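Local coordinates for branched-chain amino acid aminotransferase (Thermoproteus uzoniensis, PDB 5CE8), which probably catalyses the reversible transfer of the amino group of leucine, isoleucine and valine to 2-oxoglutarate, using pyridoxal 5'-phosphate as cofactor, at residues Tyr38-Phe43 / Ile74-Pro79; Arg59-Met64 / Thr81-Ser86; Leu68-Ile73 / Val159-Thr164. All blocks are in the same frame, centred on the assembly; numbering follows the deposited sequence.

Contact 1: Tyr38-Phe43 / Ile74-Pro79; sequences YGFGVF and IGLDVP
F40 lays its ring against the turn that ends helix 60-74. The methyl CD1 of I74 stands over one face of that ring, 3.9 Å from the centroid and 18° off the normal, a CH-pi contact displaced toward the rim on the CE1 side. At the edge, in the ring plane, the carbonyl G75 O comes 3.7 Å from F40 CZ, so a partly positive C-H border faces a partly negative oxygen. L76 CD1 reaches F40 CE2 obliquely at 3.5 Å. A broad, flat, apolar group suits this place because it can meet a methyl, a backbone carbonyl and a branched tip at once. F40 turns its CG anti to the backbone N (chi1 -168°), which swings the ring across to the turn.

Two residues on, V42 splits its branches between the same partners: CG1 lies 3.8 Å from I74 CD1, and CG2 touches L76 CD2 at 4.0 Å. V42 belongs to strand 41-50 of the antiparallel sheet in the small domain of this class IV (fold-type IV) aminotransferase, and helix 60-74 with its following turn packs on that sheet.

Between F40 and V42 the backbone itself is met: I74 CD1 lies 3.5 Å from G41 O. I74 holds its CG1 in the crowded position between N and carbonyl carbon, which sends CD1 to the strand. G75 then leaves the helix with positive phi, a conformation that favours glycine, and the chain turns so that L76 faces the strand too. Farther out, F40 packs on I110 and V119 and on I171 of the second subunit.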
loop_
_atom_site.group_PDB
_atom_site.type_symbol
_atom_site.label_atom_id
_atom_site.label_comp_id
_atom_site.label_asym_id
_atom_site.label_seq_id
_atom_site.Cartn_x
_atom_site.Cartn_y
_atom_site.Cartn_z
ATOM N N TYR A 38 14.721 22.257 9.241
ATOM C CA TYR A 38 14.118 21.371 8.199
ATOM C C TYR A 38 14.801 19.972 7.946
ATOM O O TYR A 38 14.466 19.296 6.957
ATOM C CB TYR A 38 14.084 22.124 6.874
ATOM C CG TYR A 38 13.462 23.479 6.965
ATOM C CD1 TYR A 38 12.208 23.706 7.578
ATOM C CD2 TYR A 38 14.096 24.567 6.393
ATOM C CE1 TYR A 38 11.681 24.994 7.660
ATOM C CE2 TYR A 38 13.601 25.838 6.499
ATOM C CZ TYR A 38 12.406 26.078 7.089
ATOM O OH TYR A 38 11.997 27.406 7.074
ATOM N N GLY A 39 15.739 19.582 8.817
ATOM C CA GLY A 39 16.505 18.319 8.752
ATOM C C GLY A 39 17.233 18.092 7.434
ATOM O O GLY A 39 17.329 16.992 6.957
ATOM N N PHE A 40 17.837 19.140 6.901
ATOM C CA PHE A 40 18.612 19.069 5.719
ATOM C C PHE A 40 20.125 19.095 6.021
ATOM O O PHE A 40 20.802 20.200 6.084
ATOM C CB PHE A 40 18.260 20.219 4.836
ATOM C CG PHE A 40 18.804 20.067 3.453
ATOM C CD1 PHE A 40 18.209 19.186 2.571
ATOM C CD2 PHE A 40 19.853 20.850 2.981
ATOM C CE1 PHE A 40 18.679 19.065 1.254
ATOM C CE2 PHE A 40 20.391 20.671 1.654
ATOM C CZ PHE A 40 19.795 19.764 0.805
ATOM N N GLY A 41 20.623 17.884 6.292
ATOM C CA GLY A 41 21.998 17.636 6.675
ATOM C C GLY A 41 22.318 16.200 6.324
ATOM O O GLY A 41 21.392 15.392 5.975
ATOM N N VAL A 42 23.586 15.880 6.384
ATOM C CA VAL A 42 24.033 14.487 6.475
ATOM C C VAL A 42 25.036 14.313 7.614
ATOM O O VAL A 42 25.739 15.287 8.015
ATOM C CB VAL A 42 24.597 13.999 5.158
ATOM C CG1 VAL A 42 23.545 14.153 4.112
ATOM C CG2 VAL A 42 25.822 14.726 4.712
ATOM N N PHE A 43 25.212 13.067 8.042
ATOM C CA PHE A 43 26.204 12.788 9.069
ATOM C C PHE A 43 26.815 11.412 8.819
ATOM O O PHE A 43 26.409 10.681 7.881
ATOM C CB PHE A 43 25.630 12.894 10.474
ATOM C CG PHE A 43 24.523 11.919 10.769
ATOM C CD1 PHE A 43 23.220 12.165 10.328
ATOM C CD2 PHE A 43 24.786 10.770 11.473
ATOM C CE1 PHE A 43 22.221 11.193 10.557
ATOM C CE2 PHE A 43 23.791 9.847 11.815
ATOM C CZ PHE A 43 22.529 10.055 11.341
ATOM N N ILE A 74 20.925 13.914 -1.368
ATOM C CA ILE A 74 19.946 14.918 -0.848
ATOM C C ILE A 74 20.078 16.260 -1.561
ATOM O O ILE A 74 19.247 17.094 -1.363
ATOM C CB ILE A 74 19.945 15.077 0.729
ATOM C CG1 ILE A 74 21.203 15.767 1.349
ATOM C CG2 ILE A 74 19.614 13.748 1.373
ATOM C CD1 ILE A 74 20.937 16.450 2.681
ATOM N N GLY A 75 21.178 16.463 -2.318
ATOM C CA GLY A 75 21.448 17.744 -3.045
ATOM C C GLY A 75 22.149 18.736 -2.099
ATOM O O GLY A 75 21.974 19.966 -2.200
ATOM N N LEU A 76 22.904 18.225 -1.139
ATOM C CA LEU A 76 23.699 19.101 -0.265
ATOM C C LEU A 76 25.126 19.251 -0.862
ATOM O O LEU A 76 25.680 18.270 -1.357
ATOM C CB LEU A 76 23.735 18.383 1.076
ATOM C CG LEU A 76 24.510 19.105 2.134
ATOM C CD1 LEU A 76 23.841 20.451 2.417
ATOM C CD2 LEU A 76 24.607 18.254 3.337
ATOM N N ASP A 77 25.703 20.462 -0.931
ATOM C CA ASP A 77 26.932 20.667 -1.673
ATOM C C ASP A 77 28.034 20.674 -0.600
ATOM O O ASP A 77 28.154 21.621 0.182
ATOM C CB ASP A 77 26.842 21.968 -2.494
ATOM C CG ASP A 77 28.179 22.416 -3.108
ATOM O OD1 ASP A 77 29.104 21.627 -3.311
ATOM O OD2 ASP A 77 28.291 23.624 -3.374
ATOM N N VAL A 78 28.821 19.602 -0.566
ATOM C CA VAL A 78 29.907 19.471 0.425
ATOM C C VAL A 78 31.220 19.857 -0.248
ATOM O O VAL A 78 31.702 19.152 -1.105
ATOM C CB VAL A 78 29.931 18.065 1.016
ATOM C CG1 VAL A 78 31.113 17.901 1.967
ATOM C CG2 VAL A 78 28.634 17.806 1.763
ATOM N N PRO A 79 31.835 20.991 0.143
ATOM C CA PRO A 79 32.994 21.423 -0.623
ATOM C C PRO A 79 34.312 20.786 -0.217
ATOM O O PRO A 79 35.325 21.438 -0.241
ATOM C CB PRO A 79 33.011 22.940 -0.359
ATOM C CG PRO A 79 32.435 23.082 1.009
ATOM C CD PRO A 79 31.412 21.997 1.132
#

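Contact 2: Arg59-Met64 / Thr81-Ser86; sequences RLRDHM and TAEELS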
loop_
_atom_site.group_PDB
_atom_site.type_symbol
_atom_site.label_atom_id
_atom_site.label_comp_id
_atom_site.label_asym_id
_atom_site.label_seq_id
_atom_site.Cartn_x
_atom_site.Cartn_y
_atom_site.Cartn_z
ATOM N N ARG A 59 37.779 2.022 8.884
ATOM C CA ARG A 59 37.232 2.332 7.533
ATOM C C ARG A 59 36.905 3.788 7.291
ATOM O O ARG A 59 35.795 4.183 6.799
ATOM C CB ARG A 59 36.120 1.396 7.083
ATOM C CG ARG A 59 36.534 -0.044 7.184
ATOM C CD ARG A 59 35.391 -1.024 6.794
ATOM N NE ARG A 59 35.072 -0.882 5.391
ATOM C CZ ARG A 59 34.464 -1.813 4.644
ATOM N NH1 ARG A 59 34.041 -2.969 5.122
ATOM N NH2 ARG A 59 34.343 -1.629 3.371
ATOM N N LEU A 60 37.919 4.611 7.584
ATOM C CA LEU A 60 37.706 6.079 7.486
ATOM C C LEU A 60 37.253 6.585 6.170
ATOM O O LEU A 60 36.236 7.282 6.057
ATOM C CB LEU A 60 38.996 6.762 7.849
ATOM C CG LEU A 60 39.092 8.277 7.914
ATOM C CD1 LEU A 60 37.908 8.836 8.701
ATOM C CD2 LEU A 60 40.478 8.668 8.457
ATOM N N ARG A 61 38.008 6.225 5.143
ATOM C CA ARG A 61 37.697 6.625 3.785
ATOM C C ARG A 61 36.380 6.077 3.297
ATOM O O ARG A 61 35.690 6.738 2.547
ATOM C CB ARG A 61 38.835 6.217 2.826
ATOM C CG ARG A 61 38.758 6.760 1.390
ATOM C CD ARG A 61 38.952 8.285 1.326
ATOM N NE ARG A 61 40.274 8.686 1.838
ATOM C CZ ARG A 61 41.350 8.956 1.085
ATOM N NH1 ARG A 61 41.286 8.921 -0.254
ATOM N NH2 ARG A 61 42.500 9.291 1.680
ATOM N N ASP A 62 36.001 4.869 3.686
ATOM C CA ASP A 62 34.705 4.380 3.261
ATOM C C ASP A 62 33.588 5.295 3.891
ATOM O O ASP A 62 32.581 5.539 3.255
ATOM C CB ASP A 62 34.508 2.934 3.675
ATOM C CG ASP A 62 35.371 1.948 2.878
ATOM O OD1 ASP A 62 35.564 2.071 1.678
ATOM O OD2 ASP A 62 35.780 0.971 3.438
ATOM N N HIS A 63 33.759 5.740 5.158
ATOM C CA HIS A 63 32.788 6.584 5.823
ATOM C C HIS A 63 32.703 7.945 5.204
ATOM O O HIS A 63 31.614 8.488 5.066
ATOM C CB HIS A 63 33.046 6.667 7.329
ATOM C CG HIS A 63 32.526 5.473 8.067
ATOM N ND1 HIS A 63 31.208 5.392 8.475
ATOM C CD2 HIS A 63 33.113 4.295 8.428
ATOM C CE1 HIS A 63 31.019 4.244 9.116
ATOM N NE2 HIS A 63 32.140 3.546 9.069
ATOM N N MET A 64 33.862 8.539 4.938
ATOM C CA MET A 64 33.849 9.778 4.238
ATOM C C MET A 64 33.332 9.691 2.809
ATOM O O MET A 64 32.627 10.610 2.367
ATOM C CB MET A 64 35.178 10.458 4.299
ATOM C CG MET A 64 35.585 10.836 5.794
ATOM S SD MET A 64 34.266 11.748 6.613
ATOM C CE MET A 64 35.126 12.167 8.123
ATOM N N THR A 81 36.722 16.951 -0.257
ATOM C CA THR A 81 36.781 15.563 -0.752
ATOM C C THR A 81 36.843 14.605 0.443
ATOM O O THR A 81 37.047 14.970 1.623
ATOM C CB THR A 81 38.003 15.389 -1.617
ATOM O OG1 THR A 81 39.126 15.654 -0.765
ATOM C CG2 THR A 81 37.968 16.353 -2.758
ATOM N N ALA A 82 36.691 13.354 0.108
ATOM C CA ALA A 82 36.803 12.264 1.065
ATOM C C ALA A 82 38.135 12.316 1.764
ATOM O O ALA A 82 38.248 12.092 2.967
ATOM C CB ALA A 82 36.692 10.958 0.316
ATOM N N GLU A 83 39.149 12.610 0.962
ATOM C CA GLU A 83 40.530 12.579 1.367
ATOM C C GLU A 83 40.777 13.694 2.349
ATOM O O GLU A 83 41.257 13.437 3.436
ATOM C CB GLU A 83 41.425 12.652 0.094
ATOM C CG GLU A 83 42.792 13.328 0.244
ATOM C CD GLU A 83 43.912 12.407 -0.148
ATOM O OE1 GLU A 83 44.535 12.638 -1.207
ATOM O OE2 GLU A 83 44.098 11.447 0.626
ATOM N N GLU A 84 40.352 14.917 2.007
ATOM C CA GLU A 84 40.360 16.023 2.923
ATOM C C GLU A 84 39.689 15.732 4.288
ATOM O O GLU A 84 40.195 16.097 5.428
ATOM C CB GLU A 84 39.684 17.209 2.241
ATOM C CG GLU A 84 40.648 17.896 1.257
ATOM C CD GLU A 84 40.016 19.003 0.411
ATOM O OE1 GLU A 84 40.751 19.902 -0.019
ATOM O OE2 GLU A 84 38.809 18.991 0.160
ATOM N N LEU A 85 38.491 15.170 4.196
ATOM C CA LEU A 85 37.765 14.907 5.437
ATOM C C LEU A 85 38.457 13.868 6.223
ATOM O O LEU A 85 38.537 13.967 7.473
ATOM C CB LEU A 85 36.301 14.515 5.129
ATOM C CG LEU A 85 35.544 15.652 4.464
ATOM C CD1 LEU A 85 34.251 15.090 3.892
ATOM C CD2 LEU A 85 35.324 16.832 5.397
ATOM N N SER A 86 38.965 12.833 5.556
ATOM C CA SER A 86 39.769 11.789 6.222
ATOM C C SER A 86 40.958 12.377 7.021
ATOM O O SER A 86 41.201 12.063 8.272
ATOM C CB SER A 86 40.186 10.676 5.192
ATOM O OG SER A 86 39.022 9.982 4.621
#
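Two helix starts pack against each other here, the first turns of helices 60-74 and 82-95, with their short axes 8.8 Å apart at closest and their directions 123° apart. This helix-helix pair lies in the small domain of the class IV aminotransferase. At its outer margin R61 and E83 run side by side, pointing the same way. R61 leaves with CG anti to its backbone N and then bends at chi2 and chi3, which folds the guanidinium back until E83 CA lies over the centre of one face of the R61 guanidinium, 3.7 Å above its plane. A long, flexible arginine suits this site: its CD packs on the small A82 CB, while NH2 makes a salt bridge to E83 OE2 at 2.9 Å. As a hydrogen bond it is weak, bent to 127° at the hydrogen; the carboxylate and guanidinium planes stand 69° apart.

Nearer the core, M64 crosses L85 obliquely. Its chain, bent at chi2, carries SD to within 3.7 Å of L85 CB, and its CG and CB pass S86 OG and A82 O. Small residues at 82 and 86 let the two helices come this close. L60 closes the other flank, its CG resting on S86 OG and CD2 on S86 O.

The second helix begins with a capping box: T81 OG1 accepts from E84 N, and E84 OE2 accepts from T81 N. On the first helix's far side, R59 grips D62 OD2 with NE and NH2, and H63, which binds PLP, is held through ND1 by E44. S86 is buried, and its OG satisfies itself by donating to A82 O at 2.8 Å while taking a weak, long bond from R61 NE at 3.3 Å.

Contact 3: Leu68-Ile73 / Val159-Thr164; sequences LRSAKI and VMAKAT. With PLP (pyridoxal-5'-phosphate), chain D.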
loop_
_atom_site.group_PDB
_atom_site.type_symbol
_atom_site.label_atom_id
_atom_site.label_comp_id
_atom_site.label_asym_id
_atom_site.label_seq_id
_atom_site.Cartn_x
_atom_site.Cartn_y
_atom_site.Cartn_z
ATOM N N LEU A 68 29.728 11.973 1.488
ATOM C CA LEU A 68 29.643 12.579 0.173
ATOM C C LEU A 68 28.497 11.982 -0.714
ATOM O O LEU A 68 27.824 12.752 -1.419
ATOM C CB LEU A 68 30.980 12.414 -0.545
ATOM C CG LEU A 68 31.967 13.582 -0.465
ATOM C CD1 LEU A 68 31.848 14.278 0.853
ATOM C CD2 LEU A 68 33.375 13.132 -0.754
ATOM N N ARG A 69 28.307 10.630 -0.711
ATOM C CA ARG A 69 27.194 10.008 -1.472
ATOM C C ARG A 69 25.922 10.483 -0.803
ATOM O O ARG A 69 25.004 10.873 -1.503
ATOM C CB ARG A 69 27.241 8.493 -1.526
ATOM C CG ARG A 69 28.389 7.991 -2.421
ATOM C CD ARG A 69 28.117 6.541 -2.919
ATOM N NE ARG A 69 28.094 5.692 -1.748
ATOM C CZ ARG A 69 29.165 5.318 -1.066
ATOM N NH1 ARG A 69 30.416 5.672 -1.403
ATOM N NH2 ARG A 69 28.988 4.601 -0.014
ATOM N N SER A 70 25.866 10.491 0.535
ATOM C CA SER A 70 24.666 11.001 1.287
ATOM C C SER A 70 24.293 12.376 0.885
ATOM O O SER A 70 23.121 12.630 0.612
ATOM C CB SER A 70 24.837 10.899 2.774
ATOM O OG SER A 70 24.610 9.509 3.175
ATOM N N ALA A 71 25.282 13.259 0.749
ATOM C CA ALA A 71 25.013 14.635 0.311
ATOM C C ALA A 71 24.467 14.723 -1.147
ATOM O O ALA A 71 23.533 15.455 -1.460
ATOM C CB ALA A 71 26.313 15.509 0.402
ATOM N N LYS A 72 25.104 14.030 -2.028
ATOM C CA LYS A 72 24.699 14.127 -3.457
ATOM C C LYS A 72 23.295 13.539 -3.597
ATOM O O LYS A 72 22.481 13.953 -4.420
ATOM C CB LYS A 72 25.668 13.308 -4.307
ATOM C CG LYS A 72 25.150 12.983 -5.728
ATOM C CD LYS A 72 25.891 11.810 -6.375
ATOM C CE LYS A 72 26.859 12.270 -7.452
ATOM N NZ LYS A 72 26.156 12.520 -8.732
ATOM N N ILE A 73 23.014 12.532 -2.802
ATOM C CA ILE A 73 21.649 11.998 -2.754
ATOM C C ILE A 73 20.613 13.114 -2.370
ATOM O O ILE A 73 19.568 13.251 -3.039
ATOM C CB ILE A 73 21.620 10.785 -1.813
ATOM C CG1 ILE A 73 22.324 9.629 -2.500
ATOM C CG2 ILE A 73 20.216 10.391 -1.536
ATOM C CD1 ILE A 73 22.367 8.354 -1.684
ATOM N N VAL A 159 16.239 7.232 2.072
ATOM C CA VAL A 159 16.679 6.498 3.193
ATOM C C VAL A 159 18.089 5.958 3.155
ATOM O O VAL A 159 18.754 5.871 4.177
ATOM C CB VAL A 159 15.739 5.399 3.578
ATOM C CG1 VAL A 159 14.622 6.081 4.296
ATOM C CG2 VAL A 159 15.262 4.592 2.378
ATOM N N MET A 160 18.600 5.715 1.962
ATOM C CA MET A 160 19.992 5.228 1.823
ATOM C C MET A 160 20.965 6.336 2.189
ATOM O O MET A 160 22.093 6.074 2.322
ATOM C CB MET A 160 20.232 4.776 0.395
ATOM C CG MET A 160 19.294 3.595 0.063
ATOM S SD MET A 160 19.618 2.443 -1.286
ATOM C CE MET A 160 21.391 2.535 -1.325
ATOM N N ALA A 161 20.538 7.569 2.206
ATOM C CA ALA A 161 21.427 8.628 2.628
ATOM C C ALA A 161 21.364 8.691 4.134
ATOM O O ALA A 161 20.268 8.621 4.682
ATOM C CB ALA A 161 20.975 9.896 2.065
ATOM N N LYS A 162 22.507 8.957 4.782
ATOM C CA LYS A 162 22.587 9.118 6.237
ATOM C C LYS A 162 22.244 10.547 6.526
ATOM O O LYS A 162 23.096 11.431 6.838
ATOM C CB LYS A 162 23.940 8.665 6.706
ATOM C CG LYS A 162 23.911 8.259 8.189
ATOM C CD LYS A 162 25.181 7.399 8.541
ATOM C CE LYS A 162 25.208 6.983 9.967
ATOM N NZ LYS A 162 24.146 5.944 10.175
ATOM N N ALA A 163 20.985 10.829 6.400
ATOM C CA ALA A 163 20.523 12.210 6.398
ATOM C C ALA A 163 19.716 12.568 7.617
ATOM O O ALA A 163 18.829 11.844 7.994
ATOM C CB ALA A 163 19.743 12.502 5.110
ATOM N N THR A 164 19.943 13.754 8.140
ATOM C CA THR A 164 19.586 14.180 9.526
ATOM C C THR A 164 18.119 14.080 9.807
ATOM O O THR A 164 17.687 13.312 10.721
ATOM C CB THR A 164 20.159 15.605 9.815
ATOM O OG1 THR A 164 19.710 16.459 8.803
ATOM C CG2 THR A 164 21.760 15.644 9.788
HETATM N N1 PLP D . 21.095 1.766 10.080
HETATM C C2 PLP D . 20.804 3.062 10.021
HETATM C C2A PLP D . 19.383 3.527 9.910
HETATM C C3 PLP D . 21.846 4.069 10.162
HETATM O O3 PLP D . 21.510 5.419 10.195
HETATM C C4 PLP D . 23.252 3.604 10.315
HETATM C C4A PLP D . 24.424 4.556 10.449
HETATM C C5 PLP D . 23.444 2.126 10.329
HETATM C C6 PLP D . 22.298 1.291 10.209
HETATM C C5A PLP D . 24.762 1.435 10.541
HETATM O O4P PLP D . 25.717 1.838 9.626
HETATM P P PLP D . 27.240 1.660 9.992
HETATM O O1P PLP D . 27.564 2.434 11.315
HETATM O O2P PLP D . 27.517 0.218 9.954
HETATM O O3P PLP D . 28.056 2.377 8.953
HETATM O O HOH W 1 24.576 7.175 1.740
#
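K162 runs from the back of the pocket, where helix 60-74 passes, to the cofactor. K162 CB lies against S70 OG at 3.7 Å. From there CG stands anti to the backbone N, and chi2 and chi3 keep the chain extended, so that the carbons pass away from the helix. K162 CD already comes 3.5 Å from C4A of PLP. A bend at chi4 (71°) turns the last bond, and NZ joins PLP C4A covalently at 1.4 Å, the link of an internal aldimine. On the ring side, K162 NZ is 2.7 Å from PLP O3.

The backbone that carries this lysine is gripped by S70. K162 N donates to S70 OG at 2.7 Å, nearly straight at 167°, and K162 is the centre of an inverse gamma turn. A water also donates to S70 OG and reaches M160 O at 2.8 Å, so the one hydroxyl receives both the amide and a water that ties in the preceding carbonyl. S70 OG also has a weak hydrogen bond with R66 O, one turn back in the helix. Serine suits the place because it is small enough to let A161 CA come within 3.3 Å of S70 OG and still offers an acceptor. Beside it I73 CG2 packs on A161 CB at 3.7 Å; the alanine's lone methyl allows this close approach.

R273 of a third subunit binds the carbonyl oxygens of K72 and I73. PLP is further held by R66, Y167, I223, T224 and T260. The NZ-C4A bond implies the resting enzyme with its lysine engaged: an incoming amino substrate would displace K162 by transaldimination, and the nearby O3 probably favours a protonated imine.

All three contacts use the region of helix 60-74, which lies on the antiparallel sheet containing strand 41-50. Contact 2 lies at the start of the helix, contact 3 on its last turns, and contact 1 at its end and the turn beyond. Contacts 1 and 3 have centres only about 7 Å apart, joined by probable hydrogen bonds from L76 N to A71 O and from F43 N to K162 O; the centres of contacts 2 and 3 are about 15 Å apart, though L68 packs on A82 and L85. Along the chain their segments interleave, each pair crossing the others. One helix thus touches the strand, helix 82-95 and the loop of K162, and carries H63, which binds PLP.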